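Local coordinates for TlmII (Streptoalloteichus hindustanus, PDB 4HVM), which takes part in tallysomycin biosynthesis and is a condensation-domain protein of the nonribosomal peptide synthetase type that may bind phosphopantetheine, at residues R28-A33 / T409-G414; Q228-P233 / A455-D460; L277-D282 / A323-A328; H336-L341 / A355-A360. All coordinates share one frame; numbering follows the deposited sequence.

In the fold
Contacts 3 and 4 form the centre of this set, about 12 Å apart between centres: their strands, 274-282 and 359-361, are neighbours in the six-stranded mixed sheet, and their helices, 314-330 and 335-344, follow each other in the chain. Contact 2 joins two helix ends about 21 Å from contact 3, centre to centre. Contact 1 touches contact 4, its centre about 37 Å from that of contact 2. Along the chain, contact 1 opens first and contact 2 closes last, their segments alternating, while contacts 3 and 4 follow one another between them. Three contacts thus lie around the six-stranded sheet, and contact 1 joins that part to the one holding the five-stranded sheet.

Contact 1: residues R28-A33 / T409-G414; sequences REAPPA and TDTWDG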
loop_
_atom_site.group_PDB
_atom_site.type_symbol
_atom_site.label_atom_id
_atom_site.label_comp_id
_atom_site.label_asym_id
_atom_site.label_seq_id
_atom_site.Cartn_x
_atom_site.Cartn_y
_atom_site.Cartn_z
ATOM N N ARG A 28 -14.490 -7.758 -5.338
ATOM C CA ARG A 28 -15.335 -8.451 -6.305
ATOM C C ARG A 28 -16.437 -7.553 -6.874
ATOM O O ARG A 28 -16.791 -7.658 -8.051
ATOM C CB ARG A 28 -15.942 -9.708 -5.676
ATOM C CG ARG A 28 -16.752 -10.562 -6.634
ATOM C CD ARG A 28 -17.201 -11.847 -5.959
ATOM N NE ARG A 28 -17.749 -11.590 -4.631
ATOM C CZ ARG A 28 -18.996 -11.191 -4.402
ATOM N NH1 ARG A 28 -19.831 -11.001 -5.416
ATOM N NH2 ARG A 28 -19.409 -10.979 -3.159
ATOM N N GLU A 29 -16.971 -6.669 -6.038
ATOM C CA GLU A 29 -18.057 -5.786 -6.458
ATOM C C GLU A 29 -17.586 -4.361 -6.737
ATOM O O GLU A 29 -18.365 -3.515 -7.174
ATOM C CB GLU A 29 -19.181 -5.787 -5.421
ATOM C CG GLU A 29 -20.060 -7.029 -5.462
ATOM C CD GLU A 29 -20.994 -7.127 -4.270
ATOM O OE1 GLU A 29 -22.167 -7.509 -4.467
ATOM O OE2 GLU A 29 -20.551 -6.831 -3.139
ATOM N N ALA A 30 -16.309 -4.102 -6.479
ATOM C CA ALA A 30 -15.714 -2.810 -6.783
ATOM C C ALA A 30 -15.244 -2.811 -8.232
ATOM O O ALA A 30 -15.033 -3.878 -8.809
ATOM C CB ALA A 30 -14.550 -2.538 -5.846
ATOM N N PRO A 31 -15.097 -1.616 -8.835
ATOM C CA PRO A 31 -14.498 -1.558 -10.172
ATOM C C PRO A 31 -13.108 -2.183 -10.175
ATOM O O PRO A 31 -12.314 -1.909 -9.275
ATOM C CB PRO A 31 -14.413 -0.052 -10.460
ATOM C CG PRO A 31 -14.614 0.623 -9.136
ATOM C CD PRO A 31 -15.515 -0.285 -8.368
ATOM N N PRO A 32 -12.820 -3.021 -11.180
ATOM C CA PRO A 32 -11.586 -3.809 -11.268
ATOM C C PRO A 32 -10.316 -2.971 -11.167
ATOM O O PRO A 32 -9.279 -3.481 -10.745
ATOM C CB PRO A 32 -11.685 -4.469 -12.653
ATOM C CG PRO A 32 -12.736 -3.704 -13.387
ATOM C CD PRO A 32 -13.691 -3.237 -12.345
ATOM N N ALA A 33 -10.400 -1.700 -11.541
ATOM C CA ALA A 33 -9.241 -0.818 -11.510
ATOM C C ALA A 33 -8.859 -0.447 -10.078
ATOM O O ALA A 33 -7.751 0.030 -9.825
ATOM C CB ALA A 33 -9.508 0.432 -12.330
ATOM N N THR A 409 -22.012 2.719 -8.713
ATOM C CA THR A 409 -22.058 1.923 -7.493
ATOM C C THR A 409 -21.116 2.494 -6.440
ATOM O O THR A 409 -19.904 2.566 -6.645
ATOM C CB THR A 409 -21.707 0.449 -7.759
ATOM O OG1 THR A 409 -22.574 -0.075 -8.773
ATOM C CG2 THR A 409 -21.863 -0.374 -6.487
ATOM N N ASP A 410 -21.691 2.899 -5.313
ATOM C CA ASP A 410 -20.930 3.478 -4.213
ATOM C C ASP A 410 -20.225 2.396 -3.396
ATOM O O ASP A 410 -20.871 1.580 -2.740
ATOM C CB ASP A 410 -21.858 4.303 -3.317
ATOM C CG ASP A 410 -21.113 5.060 -2.232
ATOM O OD1 ASP A 410 -19.890 5.277 -2.375
ATOM O OD2 ASP A 410 -21.765 5.445 -1.239
ATOM N N THR A 411 -18.896 2.393 -3.443
ATOM C CA THR A 411 -18.106 1.414 -2.702
ATOM C C THR A 411 -17.092 2.084 -1.775
ATOM O O THR A 411 -16.098 1.471 -1.387
ATOM C CB THR A 411 -17.363 0.443 -3.644
ATOM O OG1 THR A 411 -16.382 1.160 -4.405
ATOM C CG2 THR A 411 -18.344 -0.251 -4.587
ATOM N N TRP A 412 -17.347 3.341 -1.427
ATOM C CA TRP A 412 -16.471 4.093 -0.532
ATOM C C TRP A 412 -16.553 3.535 0.888
ATOM O O TRP A 412 -17.647 3.361 1.422
ATOM C CB TRP A 412 -16.855 5.575 -0.569
ATOM C CG TRP A 412 -16.157 6.433 0.437
ATOM C CD1 TRP A 412 -14.814 6.533 0.639
ATOM C CD2 TRP A 412 -16.771 7.339 1.361
ATOM N NE1 TRP A 412 -14.553 7.434 1.643
ATOM C CE2 TRP A 412 -15.739 7.944 2.103
ATOM C CE3 TRP A 412 -18.096 7.691 1.639
ATOM C CZ2 TRP A 412 -15.987 8.881 3.105
ATOM C CZ3 TRP A 412 -18.342 8.621 2.634
ATOM C CH2 TRP A 412 -17.293 9.206 3.355
ATOM N N ASP A 413 -15.401 3.254 1.497
ATOM C CA ASP A 413 -15.378 2.581 2.799
ATOM C C ASP A 413 -15.638 3.503 3.988
ATOM O O ASP A 413 -15.837 3.035 5.109
ATOM C CB ASP A 413 -14.079 1.781 3.006
ATOM C CG ASP A 413 -12.830 2.656 3.027
ATOM O OD1 ASP A 413 -12.950 3.899 2.983
ATOM O OD2 ASP A 413 -11.717 2.089 3.097
ATOM N N GLY A 414 -15.627 4.809 3.745
ATOM C CA GLY A 414 -15.924 5.770 4.790
ATOM C C GLY A 414 -14.718 6.545 5.280
ATOM O O GLY A 414 -14.849 7.428 6.130
#
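Thr-411 is the side chain through which 409-414 meets 28-33, and its short course can be followed atom by atom. CB points toward the loop formed by Glu-29, Ala-30 and Pro-31; from there OG1 faces Ala-30 and Pro-31, and CG2 faces Glu-29 and Ala-30. OG1 stands between the backbone N and the carbonyl carbon (chi1 66°), a setting that puts Thr-411 OG1 4.4 Å from Ala-30 CB and 4.3 Å from Pro-31 CD. CG2, beside the backbone N, reaches the preceding peptide, with Thr-411 CG2 4.2 Å from Glu-29 O and 4.3 Å from Ala-30 CA. No hydrogen bond links the two segments, so the contact is one of light van der Waals packing, and the 111 Å² it buries is modest. Within 409-414, Trp-412 N makes a weak bond to Asp-410 OD1, and Gly-414 CA lies 3.4 Å above one face of the Trp-412 ring, offset toward its rim. Asp-410 forms a salt bridge with Arg-352, and the indole has a cation-pi partner in Arg-435. In the two-lobed condensation fold, 28-33 links helix 18-27 to strand 36-44 of the five-stranded sheet; 409-414 lies in the connection that returns from strand 385-388, at the edge of that same sheet, and helix 391-394 to strand 417-424 of the six-stranded sheet.

Contact 2: residues Q228-P233 / A455-D460; sequences QALTEP and AQAVAD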
loop_
_atom_site.group_PDB
_atom_site.type_symbol
_atom_site.label_atom_id
_atom_site.label_comp_id
_atom_site.label_asym_id
_atom_site.label_seq_id
_atom_site.Cartn_x
_atom_site.Cartn_y
_atom_site.Cartn_z
ATOM N N GLN A 228 14.107 11.836 7.173
ATOM C CA GLN A 228 14.994 10.852 7.787
ATOM C C GLN A 228 15.141 11.075 9.289
ATOM O O GLN A 228 15.055 10.130 10.073
ATOM C CB GLN A 228 16.361 10.855 7.100
ATOM C CG GLN A 228 16.326 10.312 5.689
ATOM C CD GLN A 228 15.796 8.895 5.639
ATOM O OE1 GLN A 228 16.088 8.078 6.514
ATOM N NE2 GLN A 228 15.001 8.597 4.617
ATOM N N ALA A 229 15.350 12.327 9.685
ATOM C CA ALA A 229 15.529 12.660 11.094
ATOM C C ALA A 229 14.265 12.356 11.888
ATOM O O ALA A 229 14.322 12.081 13.086
ATOM C CB ALA A 229 15.911 14.116 11.247
ATOM N N LEU A 230 13.126 12.410 11.208
ATOM C CA LEU A 230 11.841 12.115 11.825
ATOM C C LEU A 230 11.595 10.611 11.853
ATOM O O LEU A 230 11.196 10.052 12.876
ATOM C CB LEU A 230 10.716 12.809 11.056
ATOM C CG LEU A 230 9.311 12.695 11.642
ATOM C CD1 LEU A 230 9.187 13.578 12.868
ATOM C CD2 LEU A 230 8.271 13.067 10.602
ATOM N N THR A 231 11.843 9.962 10.721
ATOM C CA THR A 231 11.622 8.527 10.585
ATOM C C THR A 231 12.608 7.711 11.411
ATOM O O THR A 231 12.212 6.978 12.319
ATOM C CB THR A 231 11.713 8.081 9.113
ATOM O OG1 THR A 231 10.616 8.636 8.373
ATOM C CG2 THR A 231 11.686 6.557 9.013
ATOM N N GLU A 232 13.891 7.842 11.090
ATOM C CA GLU A 232 14.933 7.101 11.787
ATOM C C GLU A 232 15.043 7.543 13.241
ATOM O O GLU A 232 15.368 8.698 13.526
ATOM C CB GLU A 232 16.279 7.258 11.075
ATOM N N PRO A 233 14.757 6.620 14.167
ATOM C CA PRO A 233 14.844 6.877 15.607
ATOM C C PRO A 233 15.295 5.634 16.368
ATOM O O PRO A 233 15.839 4.731 15.733
ATOM C CB PRO A 233 13.407 7.247 15.981
ATOM N N ALA A 455 8.931 19.915 11.888
ATOM C CA ALA A 455 10.098 20.736 12.185
ATOM C C ALA A 455 10.373 20.753 13.681
ATOM O O ALA A 455 11.517 20.617 14.111
ATOM C CB ALA A 455 9.899 22.150 11.668
ATOM N N GLN A 456 9.313 20.906 14.467
ATOM C CA GLN A 456 9.422 20.911 15.918
ATOM C C GLN A 456 9.886 19.557 16.442
ATOM O O GLN A 456 10.718 19.488 17.347
ATOM C CB GLN A 456 8.079 21.281 16.547
ATOM C CG GLN A 456 8.109 21.364 18.057
ATOM C CD GLN A 456 9.053 22.436 18.555
ATOM O OE1 GLN A 456 8.745 23.627 18.491
ATOM N NE2 GLN A 456 10.209 22.019 19.056
ATOM N N ALA A 457 9.351 18.483 15.868
ATOM C CA ALA A 457 9.669 17.134 16.330
ATOM C C ALA A 457 11.145 16.787 16.160
ATOM O O ALA A 457 11.701 16.011 16.938
ATOM C CB ALA A 457 8.802 16.106 15.618
ATOM N N VAL A 458 11.774 17.359 15.140
ATOM C CA VAL A 458 13.189 17.127 14.895
ATOM C C VAL A 458 14.036 18.075 15.740
ATOM O O VAL A 458 15.082 17.687 16.264
ATOM C CB VAL A 458 13.535 17.301 13.403
ATOM C CG1 VAL A 458 15.026 17.116 13.173
ATOM C CG2 VAL A 458 12.734 16.323 12.559
ATOM N N ALA A 459 13.570 19.312 15.881
ATOM C CA ALA A 459 14.287 20.318 16.656
ATOM C C ALA A 459 14.344 19.953 18.132
ATOM O O ALA A 459 15.422 19.908 18.723
ATOM C CB ALA A 459 13.640 21.674 16.483
ATOM N N ASP A 460 13.176 19.697 18.716
ATOM C CA ASP A 460 13.069 19.338 20.128
ATOM C C ASP A 460 11.806 18.517 20.384
ATOM O O ASP A 460 10.721 19.069 20.572
ATOM C CB ASP A 460 13.064 20.595 21.002
ATOM C CG ASP A 460 13.310 20.292 22.473
ATOM O OD1 ASP A 460 13.330 19.103 22.860
ATOM O OD2 ASP A 460 13.480 21.256 23.247
#
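Helix-to-helix packing in the lobe built on the six-stranded sheet brings together the C-terminal turns of helices 224-231 and 445-459. The backbones come close, Leu-230 CA lying 6.0 Å from Val-458 CA, as is possible where two of the four meeting residues are alanines. Ala-229 directs its methyl group toward the other helix and is met by both branches of Val-458: Ala-229 CB is 3.7 Å from Val-458 CG1 and 4.1 Å from Val-458 CG2. That second branch also leans over the start of the next residue, with Val-458 CG2 4.2 Å from Leu-230 N and 4.3 Å from Leu-230 CB. Leu-230 extends away from its own backbone N (CG anti to it, chi1 -175°), which brings the end of the chain closer to the opposing helix than its CB direction alone would suggest; Leu-230 CD1 comes to rest 3.8 Å from Ala-457 CB. Phe-314, at the start of helix 314-330, touches both Leu-230 and Ala-457, and Ala-244 and Met-245 of helix 241-255 pack on Leu-230 as well. Each helix closes here, Glu-232 N bonding to Gln-228 O and Asp-460 N to Gln-456 O. No hydrogen bond or ion pair crosses between the segments: aliphatic carbons, nearly all of them methyls, make the contact, so the fit depends on complementary shape rather than on directional bonds.

Contact 3: residues L277-D282 / A323-A328; sequences LSTEVD and AGFLDA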
loop_
_atom_site.group_PDB
_atom_site.type_symbol
_atom_site.label_atom_id
_atom_site.label_comp_id
_atom_site.label_asym_id
_atom_site.label_seq_id
_atom_site.Cartn_x
_atom_site.Cartn_y
_atom_site.Cartn_z
ATOM N N LEU A 277 -7.222 4.916 14.006
ATOM C CA LEU A 277 -6.611 5.035 12.690
ATOM C C LEU A 277 -6.432 3.673 12.032
ATOM O O LEU A 277 -6.694 2.635 12.639
ATOM C CB LEU A 277 -5.249 5.728 12.787
ATOM C CG LEU A 277 -5.149 7.223 13.089
ATOM C CD1 LEU A 277 -5.560 7.572 14.516
ATOM C CD2 LEU A 277 -3.733 7.709 12.819
ATOM N N SER A 278 -5.970 3.686 10.788
ATOM C CA SER A 278 -5.660 2.458 10.072
ATOM C C SER A 278 -4.325 2.594 9.350
ATOM O O SER A 278 -4.062 3.608 8.704
ATOM C CB SER A 278 -6.764 2.127 9.068
ATOM O OG SER A 278 -6.391 1.037 8.244
ATOM N N THR A 279 -3.480 1.576 9.464
ATOM C CA THR A 279 -2.213 1.564 8.741
ATOM C C THR A 279 -1.872 0.149 8.294
ATOM O O THR A 279 -2.423 -0.819 8.815
ATOM C CB THR A 279 -1.062 2.130 9.596
ATOM O OG1 THR A 279 0.116 2.276 8.791
ATOM C CG2 THR A 279 -0.763 1.216 10.773
ATOM N N GLU A 280 -0.962 0.030 7.333
ATOM C CA GLU A 280 -0.568 -1.283 6.833
ATOM C C GLU A 280 0.601 -1.870 7.619
ATOM O O GLU A 280 1.350 -1.149 8.277
ATOM C CB GLU A 280 -0.223 -1.221 5.343
ATOM C CG GLU A 280 -1.429 -1.036 4.440
ATOM C CD GLU A 280 -1.496 0.348 3.833
ATOM O OE1 GLU A 280 -0.467 0.810 3.294
ATOM O OE2 GLU A 280 -2.578 0.971 3.894
ATOM N N VAL A 281 0.736 -3.191 7.550
ATOM C CA VAL A 281 1.836 -3.899 8.186
ATOM C C VAL A 281 2.352 -4.983 7.249
ATOM O O VAL A 281 1.571 -5.775 6.729
ATOM C CB VAL A 281 1.393 -4.544 9.515
ATOM C CG1 VAL A 281 2.388 -5.604 9.959
ATOM C CG2 VAL A 281 1.227 -3.483 10.586
ATOM N N ASP A 282 3.662 -5.006 7.022
ATOM C CA ASP A 282 4.277 -6.031 6.190
ATOM C C ASP A 282 4.569 -7.245 7.060
ATOM O O ASP A 282 5.365 -7.168 7.997
ATOM C CB ASP A 282 5.569 -5.514 5.554
ATOM C CG ASP A 282 6.065 -6.404 4.428
ATOM O OD1 ASP A 282 5.627 -7.571 4.352
ATOM O OD2 ASP A 282 6.892 -5.936 3.617
ATOM N N ALA A 323 1.708 2.857 21.810
ATOM C CA ALA A 323 1.010 1.992 22.757
ATOM C C ALA A 323 -0.248 1.395 22.137
ATOM O O ALA A 323 -0.598 0.246 22.402
ATOM C CB ALA A 323 0.666 2.755 24.021
ATOM N N GLY A 324 -0.931 2.184 21.315
ATOM C CA GLY A 324 -2.129 1.719 20.649
ATOM C C GLY A 324 -1.810 0.772 19.513
ATOM O O GLY A 324 -2.502 -0.227 19.311
ATOM N N PHE A 325 -0.754 1.085 18.770
ATOM C CA PHE A 325 -0.357 0.287 17.615
ATOM C C PHE A 325 0.136 -1.096 18.022
ATOM O O PHE A 325 -0.328 -2.104 17.494
ATOM C CB PHE A 325 0.721 1.014 16.813
ATOM C CG PHE A 325 1.232 0.235 15.632
ATOM C CD1 PHE A 325 0.479 0.129 14.472
ATOM C CD2 PHE A 325 2.472 -0.378 15.678
ATOM C CE1 PHE A 325 0.955 -0.582 13.382
ATOM C CE2 PHE A 325 2.953 -1.087 14.593
ATOM C CZ PHE A 325 2.194 -1.190 13.445
ATOM N N LEU A 326 1.078 -1.138 18.957
ATOM C CA LEU A 326 1.631 -2.405 19.424
ATOM C C LEU A 326 0.570 -3.273 20.090
ATOM O O LEU A 326 0.623 -4.499 20.017
ATOM C CB LEU A 326 2.798 -2.160 20.380
ATOM C CG LEU A 326 4.046 -1.545 19.756
ATOM C CD1 LEU A 326 5.085 -1.256 20.817
ATOM C CD2 LEU A 326 4.609 -2.476 18.705
ATOM N N ASP A 327 -0.392 -2.632 20.742
ATOM C CA ASP A 327 -1.496 -3.348 21.368
ATOM C C ASP A 327 -2.326 -4.076 20.310
ATOM O O ASP A 327 -2.748 -5.216 20.509
ATOM C CB ASP A 327 -2.371 -2.377 22.164
ATOM C CG ASP A 327 -3.268 -3.081 23.167
ATOM O OD1 ASP A 327 -2.945 -4.216 23.582
ATOM O OD2 ASP A 327 -4.296 -2.488 23.549
ATOM N N ALA A 328 -2.545 -3.407 19.182
ATOM C CA ALA A 328 -3.292 -3.983 18.071
ATOM C C ALA A 328 -2.479 -5.064 17.369
ATOM O O ALA A 328 -3.028 -6.065 16.914
ATOM C CB ALA A 328 -3.690 -2.898 17.082
#
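Strand 277-282 and helix 323-328 face each other across one large side chain, their nearest alpha carbons, Thr-279 CA and Phe-325 CA, standing 9.2 Å apart. This is the layered alpha/beta packing of the condensation domain, in which helix 314-330 lies against the six-stranded sheet. Strand 274-282 runs inside that sheet between 359-361 and 297-305: Ser-278 pairs with Val-359 and Val-361 on one flank, while Thr-279 and Val-281 bond to Val-300 and Asp-298 on the other. Thr-279 and Val-281, two residues apart, both point toward the helix, and their CG2 methyls meet the Phe-325 ring. The phenylalanine CG is anti to the backbone N (chi1 178°), and this extended setting carries the ring out to the strand although the CB bond itself does not aim at it. Val-281 meets the ring at its edge, close to the ring plane, Val-281 CG2 lying 3.8 Å from Phe-325 CZ and 4.0 Å from Phe-325 CE1. The Thr-279 methyl takes an oblique position beside the ring, and the two side chains cross at about a right angle. The ring also stacks edge-to-face with Phe-302 and touches Val-300 and, on helix 241-255, Leu-243, so it has partners on both strand and helix. The threonine divides its work cleanly: its hydroxyl OG1 serves the sheet through a hydrogen bond with Val-361 O, whereas its methyl group, Thr-279 CG2, rests 3.6 Å from Phe-325 CE1.

Contact 4: residues H336-L341 / A355-A360; sequences HDVVDL and ARWDVA
The indole of Trp-357 is the flat group of this contact, and helix 336-341 meets it at the six-membered ring with two valines that come from different directions. Val-339 CG2 lies at the edge, near the ring plane, 4.3 Å from Trp-357 CZ2. Val-338 CG1 approaches obliquely, 4.0 Å from Trp-357 CH2. In the condensation fold of this protein, helix 335-344 thus packs on the indole of a segment that runs into strand 359-361 of the six-stranded sheet. The backbones themselves stay well apart, Val-339 CA and Arg-356 CA being 10.7 Å from each other, and the indole spans the interval. Its first torsion places CG between the backbone N and the carbonyl carbon (chi1 49°), sending the ring toward the helix. Val-338 points its CB to the tryptophan, and with CG1 anti to the backbone N (chi1 169°) that branch is the one to reach CH2. The pyrrole end is held separately: NE1 is hydrogen-bonded to the hydroxyl of Tyr-335, just ahead of the helical segment, so the indole is fixed by a polar bond at one end and apolar packing at the other. The next residue, Asp-358, forms a salt bridge with Arg-205. On the sheet side, the base of the tryptophan side chain still touches the neighbouring strand 274-282, with Trp-357 CB 4.1 Å from Leu-277 O.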
loop_
_atom_site.group_PDB
_atom_site.type_symbol
_atom_site.label_atom_id
_atom_site.label_comp_id
_atom_site.label_asym_id
_atom_site.label_seq_id
_atom_site.Cartn_x
_atom_site.Cartn_y
_atom_site.Cartn_z
ATOM N N HIS A 336 -9.830 -8.108 7.220
ATOM C CA HIS A 336 -11.087 -8.600 6.675
ATOM C C HIS A 336 -11.896 -9.330 7.741
ATOM O O HIS A 336 -13.124 -9.270 7.746
ATOM C CB HIS A 336 -10.845 -9.500 5.459
ATOM C CG HIS A 336 -10.060 -10.737 5.762
ATOM N ND1 HIS A 336 -10.653 -11.911 6.175
ATOM C CD2 HIS A 336 -8.731 -10.989 5.700
ATOM C CE1 HIS A 336 -9.723 -12.830 6.362
ATOM N NE2 HIS A 336 -8.548 -12.297 6.082
ATOM N N ASP A 337 -11.200 -10.004 8.652
ATOM C CA ASP A 337 -11.855 -10.698 9.755
ATOM C C ASP A 337 -12.400 -9.698 10.766
ATOM O O ASP A 337 -13.428 -9.941 11.399
ATOM C CB ASP A 337 -10.896 -11.675 10.435
ATOM C CG ASP A 337 -10.684 -12.940 9.625
ATOM O OD1 ASP A 337 -11.672 -13.457 9.057
ATOM O OD2 ASP A 337 -9.530 -13.419 9.560
ATOM N N VAL A 338 -11.707 -8.572 10.913
ATOM C CA VAL A 338 -12.169 -7.494 11.781
ATOM C C VAL A 338 -13.412 -6.837 11.192
ATOM O O VAL A 338 -14.385 -6.585 11.903
ATOM C CB VAL A 338 -11.070 -6.433 12.004
ATOM C CG1 VAL A 338 -11.646 -5.195 12.670
ATOM C CG2 VAL A 338 -9.945 -7.009 12.843
ATOM N N VAL A 339 -13.373 -6.574 9.888
ATOM C CA VAL A 339 -14.493 -5.962 9.178
ATOM C C VAL A 339 -15.749 -6.824 9.264
ATOM O O VAL A 339 -16.831 -6.330 9.587
ATOM C CB VAL A 339 -14.145 -5.700 7.700
ATOM C CG1 VAL A 339 -15.405 -5.463 6.884
ATOM C CG2 VAL A 339 -13.189 -4.522 7.581
ATOM N N ASP A 340 -15.596 -8.114 8.978
ATOM C CA ASP A 340 -16.696 -9.065 9.089
ATOM C C ASP A 340 -17.280 -9.051 10.497
ATOM O O ASP A 340 -18.498 -9.077 10.676
ATOM C CB ASP A 340 -16.222 -10.480 8.743
ATOM C CG ASP A 340 -15.836 -10.630 7.280
ATOM O OD1 ASP A 340 -16.360 -9.862 6.444
ATOM O OD2 ASP A 340 -15.013 -11.520 6.964
ATOM N N LEU A 341 -16.401 -9.008 11.492
ATOM C CA LEU A 341 -16.818 -9.023 12.890
ATOM C C LEU A 341 -17.586 -7.758 13.260
ATOM O O LEU A 341 -18.624 -7.822 13.918
ATOM C CB LEU A 341 -15.609 -9.193 13.809
ATOM C CG LEU A 341 -15.898 -9.271 15.306
ATOM C CD1 LEU A 341 -16.902 -10.376 15.610
ATOM C CD2 LEU A 341 -14.608 -9.491 16.075
ATOM N N ALA A 355 -15.922 3.456 8.882
ATOM C CA ALA A 355 -16.489 4.668 9.467
ATOM C C ALA A 355 -15.975 4.939 10.878
ATOM O O ALA A 355 -15.892 6.092 11.305
ATOM C CB ALA A 355 -18.004 4.593 9.464
ATOM N N ARG A 356 -15.630 3.874 11.596
ATOM C CA ARG A 356 -15.189 3.993 12.984
ATOM C C ARG A 356 -13.669 4.074 13.096
ATOM O O ARG A 356 -13.125 4.234 14.188
ATOM C CB ARG A 356 -15.721 2.827 13.817
ATOM C CG ARG A 356 -17.234 2.664 13.753
ATOM C CD ARG A 356 -17.973 3.767 14.502
ATOM N NE ARG A 356 -18.267 3.372 15.878
ATOM C CZ ARG A 356 -19.384 2.764 16.267
ATOM N NH1 ARG A 356 -20.340 2.483 15.390
ATOM N NH2 ARG A 356 -19.549 2.439 17.542
ATOM N N TRP A 357 -12.991 3.945 11.960
ATOM C CA TRP A 357 -11.553 4.193 11.882
ATOM C C TRP A 357 -11.223 4.891 10.566
ATOM O O TRP A 357 -10.433 4.398 9.764
ATOM C CB TRP A 357 -10.741 2.898 12.052
ATOM C CG TRP A 357 -11.189 1.733 11.206
ATOM C CD1 TRP A 357 -10.896 1.511 9.890
ATOM C CD2 TRP A 357 -11.985 0.619 11.630
ATOM N NE1 TRP A 357 -11.472 0.339 9.466
ATOM C CE2 TRP A 357 -12.145 -0.228 10.515
ATOM C CE3 TRP A 357 -12.582 0.258 12.840
ATOM C CZ2 TRP A 357 -12.879 -1.413 10.576
ATOM C CZ3 TRP A 357 -13.310 -0.918 12.900
ATOM C CH2 TRP A 357 -13.451 -1.738 11.775
ATOM N N ASP A 358 -11.831 6.058 10.370
ATOM C CA ASP A 358 -11.825 6.746 9.079
ATOM C C ASP A 358 -10.570 7.570 8.784
ATOM O O ASP A 358 -10.599 8.481 7.956
ATOM C CB ASP A 358 -13.069 7.630 8.945
ATOM C CG ASP A 358 -13.142 8.692 10.022
ATOM O OD1 ASP A 358 -12.406 8.558 11.022
ATOM O OD2 ASP A 358 -13.929 9.652 9.875
ATOM N N VAL A 359 -9.471 7.249 9.455
ATOM C CA VAL A 359 -8.192 7.872 9.144
ATOM C C VAL A 359 -7.188 6.809 8.724
ATOM O O VAL A 359 -6.861 5.910 9.500
ATOM C CB VAL A 359 -7.630 8.655 10.342
ATOM C CG1 VAL A 359 -6.286 9.267 9.983
ATOM C CG2 VAL A 359 -8.614 9.729 10.783
ATOM N N ALA A 360 -6.705 6.907 7.491
ATOM C CA ALA A 360 -5.769 5.922 6.964
ATOM C C ALA A 360 -4.395 6.526 6.722
ATOM O O ALA A 360 -4.265 7.541 6.041
ATOM C CB ALA A 360 -6.310 5.308 5.682
#